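Local coordinates for protein LYND (Lyngbya aestuarii, PDB 4V1T) that is a YcaO-family cyclodehydratase that probably uses ATP and magnesium to close side chains of a precursor peptide into azoline rings, at residues A128-A133 with T255-A260; V155-D160 with L181-V186. All coordinates share one frame; numbering follows the deposited sequence.

Contact 1. Residues A128-A133 with T255-A260; sequences AALTTA and TGLQFA
Helices 124-135 and 250-275 pack through one leucine each, Leu130 and Leu257, with the methyls of Ala129, Ala133 and Ala260 filling in around them. Leu257 is the first of residues 255-260 to reach across, its CB directed at the helix of Ala128-Ala133 and its CG anti to the carbonyl carbon (chi1 -64°). The two methyls of Leu257 divide the work: CD1 lies 3.8 Å from Ala129 CB, while CD2 packs against Leu130 CB at 4.1 Å. Leu130 returns the contact, for its CG is anti to its own backbone N and its CD1 rests 3.3 Å from Leu257 O. The segment axes approach to 9.0 Å and cross at -43°, joining the two helices on one face of a mixed sheet, an arrangement consistent with the E1-like, Rossmann-related domain of azoline-forming cyclodehydratases. Gln258, which also packs on Thr255 of the second subunit, starts out directed away from the partner helix, but its chain bends at chi2 (-71°) and brings the amide back over the methyl of Ala133. OE1 of Gln258 sits 3.5 Å from Ala133 CB, and NE2 is held by Gln254 OE1, which fixes the flip of the amide. A water donates one hydrogen bond to Gln258 OE1, at 2.6 Å, and another to Ala133 O, at 3.0 Å, so the carbonyl and the amide are bridged without a direct bond. Almost a turn beyond Leu257, the methyl of Ala260 makes a looser contact with Leu130 CD1 and also lies on Leu192 of strand 189-196.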
loop_
_atom_site.group_PDB
_atom_site.type_symbol
_atom_site.label_atom_id
_atom_site.label_comp_id
_atom_site.label_asym_id
_atom_site.label_seq_id
_atom_site.Cartn_x
_atom_site.Cartn_y
_atom_site.Cartn_z
ATOM N N ALA B 128 -27.627 -15.892 -23.021
ATOM C CA ALA B 128 -27.209 -16.786 -24.094
ATOM C C ALA B 128 -25.726 -16.608 -24.425
ATOM O O ALA B 128 -25.044 -17.569 -24.755
ATOM C CB ALA B 128 -28.059 -16.548 -25.334
ATOM N N ALA B 129 -25.233 -15.380 -24.323
ATOM C CA ALA B 129 -23.830 -15.089 -24.598
ATOM C C ALA B 129 -22.915 -15.750 -23.572
ATOM O O ALA B 129 -21.884 -16.328 -23.931
ATOM C CB ALA B 129 -23.587 -13.587 -24.621
ATOM N N LEU B 130 -23.284 -15.651 -22.297
ATOM C CA LEU B 130 -22.516 -16.294 -21.241
ATOM C C LEU B 130 -22.527 -17.799 -21.445
ATOM O O LEU B 130 -21.526 -18.454 -21.217
ATOM C CB LEU B 130 -23.064 -15.947 -19.856
ATOM C CG LEU B 130 -22.334 -16.591 -18.665
ATOM C CD1 LEU B 130 -20.845 -16.252 -18.684
ATOM C CD2 LEU B 130 -22.943 -16.150 -17.351
ATOM N N THR B 131 -23.674 -18.322 -21.876
ATOM C CA THR B 131 -23.830 -19.749 -22.153
ATOM C C THR B 131 -22.832 -20.171 -23.221
ATOM O O THR B 131 -22.150 -21.189 -23.084
ATOM C CB THR B 131 -25.271 -20.090 -22.606
ATOM O OG1 THR B 131 -26.195 -19.801 -21.548
ATOM C CG2 THR B 131 -25.397 -21.560 -23.004
ATOM N N THR B 132 -22.741 -19.370 -24.275
ATOM C CA THR B 132 -21.790 -19.615 -25.344
ATOM C C THR B 132 -20.354 -19.533 -24.829
ATOM O O THR B 132 -19.511 -20.380 -25.143
ATOM C CB THR B 132 -21.997 -18.611 -26.492
ATOM O OG1 THR B 132 -23.337 -18.731 -26.965
ATOM C CG2 THR B 132 -21.034 -18.876 -27.656
ATOM N N ALA B 133 -20.082 -18.529 -24.011
ATOM C CA ALA B 133 -18.758 -18.360 -23.449
ATOM C C ALA B 133 -18.352 -19.591 -22.648
ATOM O O ALA B 133 -17.221 -20.069 -22.755
ATOM C CB ALA B 133 -18.717 -17.130 -22.574
ATOM N N THR B 255 -16.392 -8.579 -22.164
ATOM C CA THR B 255 -15.261 -8.636 -21.244
ATOM C C THR B 255 -15.700 -9.208 -19.902
ATOM O O THR B 255 -14.997 -10.013 -19.302
ATOM C CB THR B 255 -14.642 -7.242 -21.011
ATOM O OG1 THR B 255 -13.955 -6.816 -22.192
ATOM C CG2 THR B 255 -13.652 -7.271 -19.852
ATOM N N GLY B 256 -16.865 -8.784 -19.435
ATOM C CA GLY B 256 -17.395 -9.240 -18.171
ATOM C C GLY B 256 -17.858 -10.693 -18.186
ATOM O O GLY B 256 -17.656 -11.427 -17.212
ATOM N N LEU B 257 -18.483 -11.110 -19.279
ATOM C CA LEU B 257 -19.024 -12.464 -19.369
ATOM C C LEU B 257 -17.923 -13.517 -19.567
ATOM O O LEU B 257 -18.004 -14.624 -19.036
ATOM C CB LEU B 257 -20.033 -12.537 -20.506
ATOM C CG LEU B 257 -21.285 -11.666 -20.338
ATOM C CD1 LEU B 257 -22.147 -11.722 -21.591
ATOM C CD2 LEU B 257 -22.091 -12.064 -19.116
ATOM N N GLN B 258 -16.898 -13.169 -20.334
ATOM C CA GLN B 258 -15.781 -14.077 -20.579
ATOM C C GLN B 258 -14.942 -14.205 -19.309
ATOM O O GLN B 258 -14.505 -15.290 -18.934
ATOM C CB GLN B 258 -14.928 -13.575 -21.751
ATOM C CG GLN B 258 -15.648 -13.570 -23.099
ATOM C CD GLN B 258 -15.883 -14.956 -23.657
ATOM O OE1 GLN B 258 -15.471 -15.959 -23.069
ATOM N NE2 GLN B 258 -16.547 -15.021 -24.796
ATOM N N PHE B 259 -14.735 -13.073 -18.649
ATOM C CA PHE B 259 -14.082 -13.031 -17.351
ATOM C C PHE B 259 -14.849 -13.909 -16.359
ATOM O O PHE B 259 -14.267 -14.699 -15.624
ATOM C CB PHE B 259 -14.021 -11.581 -16.872
ATOM C CG PHE B 259 -13.011 -11.305 -15.796
ATOM C CD1 PHE B 259 -12.432 -12.319 -15.054
ATOM C CD2 PHE B 259 -12.659 -9.993 -15.513
ATOM C CE1 PHE B 259 -11.517 -12.030 -14.058
ATOM C CE2 PHE B 259 -11.754 -9.698 -14.517
ATOM C CZ PHE B 259 -11.176 -10.718 -13.792
ATOM N N ALA B 260 -16.165 -13.778 -16.350
ATOM C CA ALA B 260 -16.997 -14.592 -15.473
ATOM C C ALA B 260 -16.861 -16.079 -15.816
ATOM O O ALA B 260 -16.816 -16.930 -14.925
ATOM C CB ALA B 260 -18.442 -14.161 -15.566
HETATM O O HOH W 1 -15.039 -18.374 -23.992
#

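Contact 2. Residues V155-D160 with L181-V186; sequences VVLTDD and LLVKPV
Strands 155-157 and 181-184 run parallel, their segment axes 25° apart, and three backbone bonds zip them together: Val156 N to Leu181 O (2.7 Å), Val183 N to Val156 O (3.0 Å) and Thr158 N to Val183 O (2.8 Å). With helix 165-176 between them in sequence, they form a beta-alpha-beta crossover. Val155 and Leu181 lie side by side on the face that also carries Leu157 and Val183, with Val155 CG1 4.0 Å from Leu181 CD2. On the other face Val156 and Leu182 pack under Leu166 of the crossover helix, and Leu182 CD2 extends obliquely to Thr158 CG2 at 3.8 Å. From the last residue of its strand, Lys184 sends its aliphatic chain alongside Asp159, CE 3.5 Å from Asp159 O. A bend at chi4 brings NZ to Val186 O at 2.8 Å; Val189 O and Glu28 of the second subunit bind the same ammonium. An alanine in place of Lys184 would remove that ammonium and would probably loosen the turn after the strand and weaken the link between subunits. Asp160, whose carboxylate is salt-bridged to Arg215, accepts through its carbonyl: Thr158 OG1 donates to Asp160 O at 2.5 Å from above the carbonyl plane.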
loop_
_atom_site.group_PDB
_atom_site.type_symbol
_atom_site.label_atom_id
_atom_site.label_comp_id
_atom_site.label_asym_id
_atom_site.label_seq_id
_atom_site.Cartn_x
_atom_site.Cartn_y
_atom_site.Cartn_z
ATOM N N VAL B 155 -25.302 -19.601 -11.403
ATOM C CA VAL B 155 -24.783 -18.280 -11.723
ATOM C C VAL B 155 -25.928 -17.291 -11.918
ATOM O O VAL B 155 -26.795 -17.493 -12.768
ATOM C CB VAL B 155 -23.925 -18.318 -12.989
ATOM C CG1 VAL B 155 -23.287 -16.973 -13.242
ATOM C CG2 VAL B 155 -22.855 -19.383 -12.865
ATOM N N VAL B 156 -25.915 -16.216 -11.129
ATOM C CA VAL B 156 -26.971 -15.215 -11.170
ATOM C C VAL B 156 -26.455 -13.917 -11.787
ATOM O O VAL B 156 -25.544 -13.292 -11.251
ATOM C CB VAL B 156 -27.526 -14.931 -9.760
ATOM C CG1 VAL B 156 -28.670 -13.918 -9.827
ATOM C CG2 VAL B 156 -28.008 -16.213 -9.115
ATOM N N LEU B 157 -27.045 -13.522 -12.916
ATOM C CA LEU B 157 -26.670 -12.283 -13.588
ATOM C C LEU B 157 -27.649 -11.188 -13.182
ATOM O O LEU B 157 -28.854 -11.340 -13.373
ATOM C CB LEU B 157 -26.679 -12.440 -15.106
ATOM C CG LEU B 157 -26.248 -13.773 -15.707
ATOM C CD1 LEU B 157 -26.166 -13.640 -17.216
ATOM C CD2 LEU B 157 -24.916 -14.237 -15.164
ATOM N N THR B 158 -27.131 -10.097 -12.622
ATOM C CA THR B 158 -27.966 -9.005 -12.148
ATOM C C THR B 158 -27.498 -7.698 -12.751
ATOM O O THR B 158 -26.385 -7.621 -13.275
ATOM C CB THR B 158 -27.948 -8.890 -10.610
ATOM O OG1 THR B 158 -28.947 -7.948 -10.185
ATOM C CG2 THR B 158 -26.568 -8.455 -10.102
ATOM N N ASP B 159 -28.364 -6.685 -12.688
ATOM C CA ASP B 159 -27.996 -5.319 -13.063
ATOM C C ASP B 159 -27.663 -4.509 -11.813
ATOM O O ASP B 159 -27.091 -3.424 -11.903
ATOM C CB ASP B 159 -29.124 -4.643 -13.858
ATOM C CG ASP B 159 -30.457 -4.646 -13.119
ATOM O OD1 ASP B 159 -30.672 -5.513 -12.253
ATOM O OD2 ASP B 159 -31.300 -3.777 -13.408
ATOM N N ASP B 160 -28.021 -5.045 -10.650
ATOM C CA ASP B 160 -27.700 -4.402 -9.381
ATOM C C ASP B 160 -27.624 -5.452 -8.289
ATOM O O ASP B 160 -28.418 -6.397 -8.281
ATOM C CB ASP B 160 -28.744 -3.330 -9.036
ATOM C CG ASP B 160 -28.257 -2.367 -7.976
ATOM O OD1 ASP B 160 -27.621 -1.353 -8.334
ATOM O OD2 ASP B 160 -28.510 -2.625 -6.782
ATOM N N LEU B 181 -23.169 -18.004 -7.692
ATOM C CA LEU B 181 -22.301 -16.889 -8.048
ATOM C C LEU B 181 -23.121 -15.683 -8.506
ATOM O O LEU B 181 -24.122 -15.831 -9.206
ATOM C CB LEU B 181 -21.333 -17.306 -9.158
ATOM C CG LEU B 181 -20.593 -16.185 -9.902
ATOM C CD1 LEU B 181 -19.623 -15.475 -8.990
ATOM C CD2 LEU B 181 -19.855 -16.734 -11.107
ATOM N N LEU B 182 -22.690 -14.490 -8.106
ATOM C CA LEU B 182 -23.308 -13.258 -8.557
ATOM C C LEU B 182 -22.386 -12.555 -9.535
ATOM O O LEU B 182 -21.171 -12.548 -9.366
ATOM C CB LEU B 182 -23.619 -12.329 -7.384
ATOM C CG LEU B 182 -25.076 -12.057 -7.019
ATOM C CD1 LEU B 182 -25.120 -11.002 -5.923
ATOM C CD2 LEU B 182 -25.913 -11.628 -8.212
ATOM N N VAL B 183 -22.978 -11.965 -10.562
ATOM C CA VAL B 183 -22.227 -11.175 -11.519
ATOM C C VAL B 183 -23.106 -10.077 -12.107
ATOM O O VAL B 183 -24.318 -10.239 -12.249
ATOM C CB VAL B 183 -21.661 -12.047 -12.656
ATOM C CG1 VAL B 183 -22.766 -12.661 -13.463
ATOM C CG2 VAL B 183 -20.752 -11.231 -13.558
ATOM N N LYS B 184 -22.472 -8.957 -12.430
ATOM C CA LYS B 184 -23.128 -7.815 -13.043
ATOM C C LYS B 184 -22.250 -7.361 -14.198
ATOM O O LYS B 184 -21.317 -6.604 -13.999
ATOM C CB LYS B 184 -23.327 -6.695 -12.017
ATOM C CG LYS B 184 -23.783 -5.332 -12.570
ATOM C CD LYS B 184 -23.709 -4.273 -11.466
ATOM C CE LYS B 184 -23.678 -2.858 -11.998
ATOM N NZ LYS B 184 -22.471 -2.599 -12.825
ATOM N N PRO B 185 -22.533 -7.856 -15.408
ATOM C CA PRO B 185 -21.680 -7.572 -16.553
ATOM C C PRO B 185 -22.115 -6.327 -17.320
ATOM O O PRO B 185 -21.454 -5.938 -18.269
ATOM C CB PRO B 185 -21.853 -8.822 -17.409
ATOM C CG PRO B 185 -23.293 -9.201 -17.184
ATOM C CD PRO B 185 -23.591 -8.829 -15.748
ATOM N N VAL B 186 -23.223 -5.725 -16.902
ATOM C CA VAL B 186 -23.692 -4.472 -17.477
ATOM C C VAL B 186 -23.217 -3.305 -16.624
ATOM O O VAL B 186 -22.916 -3.469 -15.444
ATOM C CB VAL B 186 -25.240 -4.427 -17.596
ATOM C CG1 VAL B 186 -25.732 -5.548 -18.491
ATOM C CG2 VAL B 186 -25.897 -4.510 -16.226
#

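The two contacts illustrate how a sheet and its covering helices share one hydrophobic core: contact 2 pairs the strands and contact 1 joins helices that lie on them, and the centres of the two contacts lie about 11 Å apart. Leu130 CD2 meets Leu157 CD2 at 3.5 Å, Leu257 CD2 touches Pro185 CG at 3.7 Å, and Ala260 CB approaches Val183 CG2 at 4.2 Å, so both helices rest on the face bearing Val155 and Val183. In sequence, contact 2 is nested within the loop that contact 1 closes. The zinc held by Cys203, Cys206, Cys311 and Cys314 is about 13 Å from the side chain of Leu182, whereas the ADP pocket is built from residues later in the chain.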